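Cobalamin biosynthesis protein CobN (Mycobacterium tuberculosis, PDB 7C6O) probably catalyses, as the large subunit of cobaltochelatase, the ATP-dependent insertion of cobalt into the corrin ring during cobalamin biosynthesis. Local coordinates at residues T175-R181 / P222-A228; M1047-R1052 / T1084-T1089; M1129-R1133 / Q1177-F1181. All coordinates share one frame; numbering follows the deposited sequence. Where two conformers were deposited one is given.

Contact 1: residues T175-R181 / P222-A228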
# COMPACT_ATOMS: atom_id res chain seq x y z
N THR A 175 -16.15 -28.41 -19.19
CA THR A 175 -15.11 -27.65 -18.51
C THR A 175 -15.64 -26.34 -17.95
O THR A 175 -15.05 -25.79 -17.01
CB THR A 175 -13.94 -27.38 -19.46
OG1 THR A 175 -14.41 -26.63 -20.59
CG2 THR A 175 -13.35 -28.69 -19.95
N TRP A 176 -16.74 -25.84 -18.49
CA TRP A 176 -17.40 -24.64 -17.99
C TRP A 176 -18.89 -24.76 -18.29
O TRP A 176 -19.30 -25.50 -19.18
CB TRP A 176 -16.82 -23.37 -18.62
CG TRP A 176 -17.22 -23.19 -20.05
CD1 TRP A 176 -16.59 -23.69 -21.15
CD2 TRP A 176 -18.35 -22.46 -20.54
NE1 TRP A 176 -17.26 -23.32 -22.29
CE2 TRP A 176 -18.34 -22.56 -21.95
CE3 TRP A 176 -19.37 -21.73 -19.92
CZ2 TRP A 176 -19.31 -21.96 -22.74
CZ3 TRP A 176 -20.34 -21.13 -20.72
CH2 TRP A 176 -20.30 -21.25 -22.11
N GLY A 177 -19.69 -24.01 -17.54
CA GLY A 177 -21.12 -24.05 -17.78
C GLY A 177 -21.86 -23.07 -16.90
O GLY A 177 -21.25 -22.32 -16.12
N VAL A 178 -23.18 -23.10 -17.02
CA VAL A 178 -24.07 -22.20 -16.30
C VAL A 178 -24.72 -22.94 -15.15
O VAL A 178 -25.06 -24.13 -15.27
CB VAL A 178 -25.14 -21.62 -17.25
CG1 VAL A 178 -25.88 -20.46 -16.59
CG2 VAL A 178 -24.52 -21.20 -18.57
N LEU A 179 -24.88 -22.26 -14.02
CA LEU A 179 -25.73 -22.75 -12.94
C LEU A 179 -27.17 -22.38 -13.29
O LEU A 179 -27.54 -21.20 -13.26
CB LEU A 179 -25.31 -22.14 -11.60
CG LEU A 179 -26.13 -22.59 -10.39
CD1 LEU A 179 -25.96 -24.09 -10.14
CD2 LEU A 179 -25.73 -21.80 -9.15
N GLU A 180 -27.98 -23.38 -13.63
CA GLU A 180 -29.33 -23.12 -14.10
C GLU A 180 -30.22 -22.66 -12.95
O GLU A 180 -30.30 -23.32 -11.91
CB GLU A 180 -29.92 -24.35 -14.77
CG GLU A 180 -29.19 -24.76 -16.05
CD GLU A 180 -29.26 -23.70 -17.14
OE1 GLU A 180 -30.19 -22.87 -17.12
OE2 GLU A 180 -28.37 -23.70 -18.02
N ARG A 181 -30.87 -21.52 -13.14
CA ARG A 181 -31.76 -20.92 -12.16
C ARG A 181 -32.96 -20.34 -12.90
O ARG A 181 -32.85 -20.01 -14.08
CB ARG A 181 -31.06 -19.80 -11.37
CG ARG A 181 -29.78 -20.21 -10.67
CD ARG A 181 -29.08 -19.02 -10.04
NE ARG A 181 -29.84 -18.46 -8.92
CZ ARG A 181 -30.57 -17.35 -8.98
NH1 ARG A 181 -30.64 -16.66 -10.11
NH2 ARG A 181 -31.21 -16.92 -7.91
N PRO A 222 -28.42 -12.10 -12.64
CA PRO A 222 -27.22 -12.89 -12.34
C PRO A 222 -26.94 -13.93 -13.42
O PRO A 222 -27.84 -14.58 -13.95
CB PRO A 222 -27.57 -13.56 -11.01
CG PRO A 222 -29.05 -13.65 -11.01
CD PRO A 222 -29.56 -12.46 -11.77
N LEU A 223 -25.65 -14.08 -13.74
CA LEU A 223 -25.18 -15.06 -14.71
C LEU A 223 -24.10 -15.90 -14.04
O LEU A 223 -22.90 -15.64 -14.20
CB LEU A 223 -24.66 -14.37 -15.98
CG LEU A 223 -24.04 -15.24 -17.08
CD1 LEU A 223 -25.02 -16.31 -17.56
CD2 LEU A 223 -23.57 -14.38 -18.24
N PRO A 224 -24.49 -16.91 -13.26
CA PRO A 224 -23.50 -17.75 -12.57
C PRO A 224 -22.84 -18.73 -13.53
O PRO A 224 -23.52 -19.50 -14.21
CB PRO A 224 -24.32 -18.48 -11.51
CG PRO A 224 -25.70 -18.52 -12.08
CD PRO A 224 -25.87 -17.26 -12.88
N LEU A 225 -21.51 -18.69 -13.59
CA LEU A 225 -20.74 -19.54 -14.48
C LEU A 225 -19.62 -20.21 -13.70
O LEU A 225 -18.90 -19.55 -12.95
CB LEU A 225 -20.14 -18.72 -15.64
CG LEU A 225 -21.13 -18.01 -16.56
CD1 LEU A 225 -20.41 -17.04 -17.48
CD2 LEU A 225 -21.91 -19.04 -17.37
N TYR A 226 -19.49 -21.53 -13.86
CA TYR A 226 -18.38 -22.26 -13.27
C TYR A 226 -17.32 -22.54 -14.33
O TYR A 226 -17.62 -22.63 -15.52
CB TYR A 226 -18.84 -23.57 -12.62
CG TYR A 226 -19.43 -24.58 -13.58
CD1 TYR A 226 -20.79 -24.62 -13.82
CD2 TYR A 226 -18.62 -25.50 -14.23
CE1 TYR A 226 -21.34 -25.55 -14.69
CE2 TYR A 226 -19.15 -26.44 -15.10
CZ TYR A 226 -20.51 -26.45 -15.33
OH TYR A 226 -21.05 -27.38 -16.20
N CYS A 227 -16.07 -22.66 -13.88
CA CYS A 227 -14.97 -22.94 -14.79
C CYS A 227 -13.78 -23.43 -13.98
O CYS A 227 -13.72 -23.25 -12.76
CB CYS A 227 -14.58 -21.70 -15.60
SG CYS A 227 -13.81 -20.39 -14.63
N ALA A 228 -12.84 -24.07 -14.68
CA ALA A 228 -11.64 -24.54 -14.01
C ALA A 228 -10.65 -23.41 -13.75
O ALA A 228 -9.96 -23.42 -12.72
CB ALA A 228 -10.97 -25.65 -14.83
O HOH W 1 -24.16 -27.01 -16.57
O HOH W 2 -29.39 -16.83 -12.81
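An antiparallel edge pairing, strand 176-178 laid against strand 221-227, closes one side of a mixed, otherwise largely parallel seven-stranded sheet; here Gly177 and Tyr226 form the hydrogen-bonded pair. Gly177 N gives to Tyr226 O at 3.2 Å, and Tyr226 N returns a bond to Gly177 O at 3.0 Å. Farther along, Leu179 N reaches Pro224 O at 3.1 Å. The Tyr226 ring folds back over the glycine because CG sits between its own N and carbonyl carbon (chi1 64°). One ring face therefore lies on the Gly177 backbone: CA is 3.8 Å from the ring centroid, a CH-pi contact made possible by the missing side chain. His200 stacks on the same tyrosine. On the other side of the sheet, Val178 CG2 and Leu225 CD2 meet at 3.6 Å, the two side chains lying side by side, while Leu225 CD2 also touches the edge of the Trp176 indole. Beyond the strand, Arg181 bends at chi3 and forms salt bridges with Glu209 and Glu216 of helix 206-217. Its NH1 passes 3.5 Å from Pro222 CG and donates to a water that in turn donates to Pro222 O.

Contact 2: residues M1047-R1052 / T1084-T1089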
# COMPACT_ATOMS: atom_id res chain seq x y z
N MET A 1047 7.36 -2.52 25.46
CA MET A 1047 7.87 -1.48 24.56
C MET A 1047 8.87 -0.58 25.28
O MET A 1047 9.92 -0.25 24.72
CB MET A 1047 6.72 -0.65 24.00
CG MET A 1047 7.09 0.11 22.73
SD MET A 1047 6.10 1.59 22.45
CE MET A 1047 6.76 2.67 23.73
N ASN A 1048 8.57 -0.20 26.52
CA ASN A 1048 9.47 0.67 27.26
C ASN A 1048 10.81 -0.01 27.53
O ASN A 1048 11.87 0.62 27.43
CB ASN A 1048 8.82 1.12 28.57
CG ASN A 1048 7.62 2.02 28.35
OD1 ASN A 1048 7.52 2.71 27.33
ND2 ASN A 1048 6.70 2.03 29.31
N ARG A 1049 10.77 -1.30 27.88
CA ARG A 1049 12.02 -2.02 28.14
C ARG A 1049 12.91 -2.03 26.90
O ARG A 1049 14.12 -1.81 27.01
CB ARG A 1049 11.72 -3.45 28.60
CG ARG A 1049 10.99 -3.52 29.93
CD ARG A 1049 10.82 -4.96 30.41
NE ARG A 1049 12.06 -5.52 30.91
CZ ARG A 1049 12.51 -5.34 32.15
NH1 ARG A 1049 11.81 -4.61 33.01
NH2 ARG A 1049 13.66 -5.89 32.53
N GLN A 1050 12.33 -2.28 25.73
CA GLN A 1050 13.14 -2.35 24.51
C GLN A 1050 13.55 -0.96 24.02
O GLN A 1050 14.68 -0.78 23.55
CB GLN A 1050 12.38 -3.10 23.41
CG GLN A 1050 11.78 -4.43 23.85
CD GLN A 1050 12.74 -5.31 24.64
OE1 GLN A 1050 13.94 -5.34 24.37
NE2 GLN A 1050 12.20 -6.03 25.62
N TYR A 1051 12.65 0.03 24.11
CA TYR A 1051 13.01 1.37 23.66
C TYR A 1051 14.12 1.97 24.51
O TYR A 1051 14.95 2.73 23.99
CB TYR A 1051 11.79 2.29 23.65
CG TYR A 1051 11.00 2.24 22.36
CD1 TYR A 1051 10.54 1.03 21.86
CD2 TYR A 1051 10.72 3.40 21.65
CE1 TYR A 1051 9.82 0.97 20.68
CE2 TYR A 1051 9.99 3.35 20.46
CZ TYR A 1051 9.55 2.13 19.99
OH TYR A 1051 8.83 2.05 18.81
N ARG A 1052 14.17 1.64 25.80
CA ARG A 1052 15.26 2.13 26.64
C ARG A 1052 16.62 1.66 26.15
O ARG A 1052 17.63 2.32 26.44
CB ARG A 1052 15.05 1.71 28.10
CG ARG A 1052 14.04 2.56 28.86
CD ARG A 1052 14.02 2.22 30.34
NE ARG A 1052 12.67 1.91 30.81
CZ ARG A 1052 11.86 2.77 31.40
NH1 ARG A 1052 12.24 4.03 31.61
NH2 ARG A 1052 10.65 2.39 31.79
N THR A 1084 10.49 9.32 22.27
CA THR A 1084 10.06 8.34 23.26
C THR A 1084 11.25 7.74 24.00
O THR A 1084 11.20 7.57 25.22
CB THR A 1084 9.22 7.26 22.57
OG1 THR A 1084 8.08 7.86 21.96
CG2 THR A 1084 8.75 6.22 23.58
N VAL A 1085 12.33 7.43 23.27
CA VAL A 1085 13.54 6.96 23.92
C VAL A 1085 14.10 8.03 24.86
O VAL A 1085 14.54 7.73 25.98
CB VAL A 1085 14.58 6.53 22.87
CG1 VAL A 1085 15.90 6.14 23.53
CG2 VAL A 1085 14.05 5.37 22.03
N ARG A 1086 14.10 9.29 24.41
CA ARG A 1086 14.59 10.36 25.27
C ARG A 1086 13.74 10.50 26.52
O ARG A 1086 14.27 10.68 27.62
CB ARG A 1086 14.62 11.69 24.50
CG ARG A 1086 15.24 12.84 25.28
CD ARG A 1086 15.31 14.14 24.48
NE ARG A 1086 13.99 14.60 24.08
CZ ARG A 1086 13.56 14.63 22.82
NH1 ARG A 1086 14.35 14.24 21.84
NH2 ARG A 1086 12.33 15.06 22.55
N ALA A 1087 12.41 10.40 26.38
CA ALA A 1087 11.54 10.47 27.54
C ALA A 1087 11.83 9.35 28.53
O ALA A 1087 11.85 9.57 29.75
CB ALA A 1087 10.07 10.43 27.10
N LEU A 1088 12.07 8.14 28.02
CA LEU A 1088 12.27 6.99 28.90
C LEU A 1088 13.62 7.05 29.60
O LEU A 1088 13.72 6.71 30.79
CB LEU A 1088 12.15 5.69 28.10
CG LEU A 1088 10.74 5.32 27.64
CD1 LEU A 1088 10.79 4.22 26.59
CD2 LEU A 1088 9.89 4.89 28.83
N THR A 1089 14.67 7.49 28.90
CA THR A 1089 16.03 7.41 29.42
C THR A 1089 16.61 8.75 29.84
O THR A 1089 17.61 8.77 30.56
CB THR A 1089 16.97 6.78 28.38
OG1 THR A 1089 17.17 7.70 27.30
CG2 THR A 1089 16.38 5.49 27.84
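Leu1088 reaches from helix 1072-1089 toward Arg1052, Tyr1051 and Asn1048, and its side chain can be followed outward atom by atom. CB rests 3.7 Å from Arg1052 CG, where the two side chains cross at about a right angle. With CG anti to the carbonyl carbon (chi1 -72°), the branch is carried toward the other helix, and CG itself lies near Asn1048 OD1. The two methyls then part. CD1 packs 3.7 Å from Tyr1051 CB and also touches the Asn1048 amide oxygen. CD2 lies against the Asn1048 amide too, 3.6 Å from OD1, and at the same time sits over one face of the Arg1052 guanidinium, offset toward its rim. NH1 of the arginine reaches Leu1088 O in a weak, bent bond.

This is a nearly perpendicular helix-helix packing: the axes of the short segments 1047-1051 and 1084-1089 lie at 94° and come within 9.8 Å of each other. Both helices belong to the alpha/beta region built around an eight-stranded mixed sheet, and strand 1056-1061 of that sheet lies between them in the chain. The deeper end of the contact belongs to Tyr1051. Its CD2 is 3.9 Å from Val1085 CG2 and equally close to Thr1084 CG2, and the sulfur of Met1047 lies over one ring face. Tyr1051 OH shares a hydrogen bond with Tyr1026 OH of helix 1019-1030. Val1085 CG2 also approaches the backbone, 3.4 Å from Tyr1051 O. At the more exposed end, Thr1089 lays CG2 against Arg1052 CA and O, while its OG1 turns back to donate to Val1085 O at 2.9 Å, so that this carbonyl accepts from both the hydroxyl and the backbone N of Thr1089.

Contact 3: residues M1129-R1133 / Q1177-F1181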
# COMPACT_ATOMS: atom_id res chain seq x y z
N MET A 1129 11.42 27.20 -4.48
CA MET A 1129 10.44 28.20 -4.08
C MET A 1129 9.78 28.83 -5.30
O MET A 1129 8.56 29.04 -5.32
CB MET A 1129 11.09 29.26 -3.20
CG MET A 1129 11.58 28.73 -1.86
SD MET A 1129 12.06 30.02 -0.70
CE MET A 1129 10.48 30.83 -0.44
N ALA A 1130 10.57 29.13 -6.34
CA ALA A 1130 9.99 29.69 -7.56
C ALA A 1130 9.07 28.69 -8.24
O ALA A 1130 8.04 29.07 -8.81
CB ALA A 1130 11.11 30.15 -8.50
N ALA A 1131 9.42 27.40 -8.19
CA ALA A 1131 8.57 26.37 -8.78
C ALA A 1131 7.22 26.30 -8.07
O ALA A 1131 6.18 26.15 -8.73
CB ALA A 1131 9.27 25.01 -8.73
N MET A 1132 7.21 26.39 -6.74
CA MET A 1132 5.94 26.37 -6.03
C MET A 1132 5.12 27.62 -6.31
O MET A 1132 3.88 27.55 -6.34
CB MET A 1132 6.18 26.21 -4.53
CG MET A 1132 6.90 24.92 -4.14
SD MET A 1132 6.01 23.41 -4.58
CE MET A 1132 6.84 22.93 -6.10
N ARG A 1133 5.78 28.76 -6.54
CA ARG A 1133 5.05 29.97 -6.88
C ARG A 1133 4.43 29.92 -8.27
O ARG A 1133 3.68 30.83 -8.63
CB ARG A 1133 5.96 31.20 -6.75
CG ARG A 1133 6.26 31.58 -5.31
CD ARG A 1133 6.82 32.98 -5.22
NE ARG A 1133 8.11 33.11 -5.88
CZ ARG A 1133 9.28 32.92 -5.27
NH1 ARG A 1133 9.32 32.60 -3.98
NH2 ARG A 1133 10.41 33.05 -5.95
N GLN A 1177 8.21 39.16 -2.08
CA GLN A 1177 7.70 38.39 -3.21
C GLN A 1177 6.92 37.17 -2.74
O GLN A 1177 5.83 36.88 -3.26
CB GLN A 1177 8.84 37.97 -4.13
CG GLN A 1177 8.38 37.21 -5.36
CD GLN A 1177 9.53 36.82 -6.28
OE1 GLN A 1177 10.70 37.02 -5.94
NE2 GLN A 1177 9.20 36.27 -7.44
N ASN A 1178 7.44 36.44 -1.76
CA ASN A 1178 6.75 35.24 -1.31
C ASN A 1178 5.51 35.59 -0.49
O ASN A 1178 4.49 34.90 -0.58
CB ASN A 1178 7.69 34.34 -0.51
CG ASN A 1178 7.32 32.88 -0.63
OD1 ASN A 1178 7.43 32.29 -1.71
ND2 ASN A 1178 6.87 32.28 0.47
N ARG A 1179 5.59 36.66 0.32
CA ARG A 1179 4.42 37.09 1.08
C ARG A 1179 3.27 37.48 0.17
O ARG A 1179 2.11 37.13 0.42
CB ARG A 1179 4.79 38.25 2.00
CG ARG A 1179 3.58 38.94 2.61
CD ARG A 1179 3.57 38.80 4.11
NE ARG A 1179 4.32 39.86 4.76
CZ ARG A 1179 3.77 40.86 5.44
NH1 ARG A 1179 2.45 40.93 5.55
NH2 ARG A 1179 4.53 41.78 6.00
N THR A 1180 3.57 38.23 -0.90
CA THR A 1180 2.53 38.60 -1.86
C THR A 1180 1.91 37.36 -2.49
O THR A 1180 0.68 37.28 -2.64
CB THR A 1180 3.12 39.50 -2.94
OG1 THR A 1180 3.52 40.75 -2.36
CG2 THR A 1180 2.11 39.76 -4.05
N PHE A 1181 2.73 36.38 -2.87
CA PHE A 1181 2.22 35.14 -3.43
C PHE A 1181 1.35 34.40 -2.42
O PHE A 1181 0.25 33.94 -2.76
CB PHE A 1181 3.38 34.26 -3.90
CG PHE A 1181 3.01 32.82 -4.09
CD1 PHE A 1181 2.25 32.43 -5.19
CD2 PHE A 1181 3.41 31.86 -3.18
CE1 PHE A 1181 1.91 31.10 -5.37
CE2 PHE A 1181 3.07 30.53 -3.36
CZ PHE A 1181 2.32 30.15 -4.46
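Asn1178 OD1 receives Arg1133 NH1 at 3.0 Å, and the acceptor lies in the plane of the guanidinium, at its edge. The N-H...O angle is 152°, and the amide plane stands nearly upright on the guanidinium plane, 81° from it. This bond belongs to the packing of two helices in the all-helical C-terminal part of the chain: 1126-1132, on which segment 1129-1133 lies, and 1176-1185. The Asn1178 amide is held from its other end as well, since ND2 bonds to Tyr1172 O in helix 1162-1174; with both ends engaged, the rotation of the group is fixed. The Met1129 chain, bent at its last torsion, lays methyl CE against the amide, 3.6 Å from Asn1178 OD1.

Arg1133 works along its whole length. Its guanidinium is sandwiched: Met1129 O and Ala1130 CA lie over one face, toward the rim, while the Gln1177 side chain lies across the opposite one, with NE2 3.7 Å from NE of the arginine. Gln1177 gets there as an extended chain, CG anti to the backbone N, and its amide is inclined to the guanidinium.

Nearer the backbone, the aliphatic part of Arg1133 lies on Phe1181. The phenyl ring also meets the backbone, CZ of Phe1181 coming 3.6 Å from Met1132 O, and helix 1136-1157 contributes Ala1140 beside the aromatic side chain. Over the ring face itself sits Arg1133 CG, 3.8 Å from the centroid and 19° off the normal, a CH-pi contact.

In the fold
All three contacts are partly buried and lie well away from the centre of the chain, with contact 1 on the side opposite contacts 2 and 3. They share no element: nearest atoms are about 45 Å apart between contacts 1 and 2, and about 28 Å between 2 and 3. Contact 1 is the one made by strands, so backbone bonds define it and side chains fill in on both sheet faces. Contacts 2 and 3 join helices and rely on side chains. In contact 2, apolar packing dominates and the one hydrogen bond between its segments is weak; in contact 3, a sound arginine-to-amide bond is combined with a CH-pi contact on a phenyl ring.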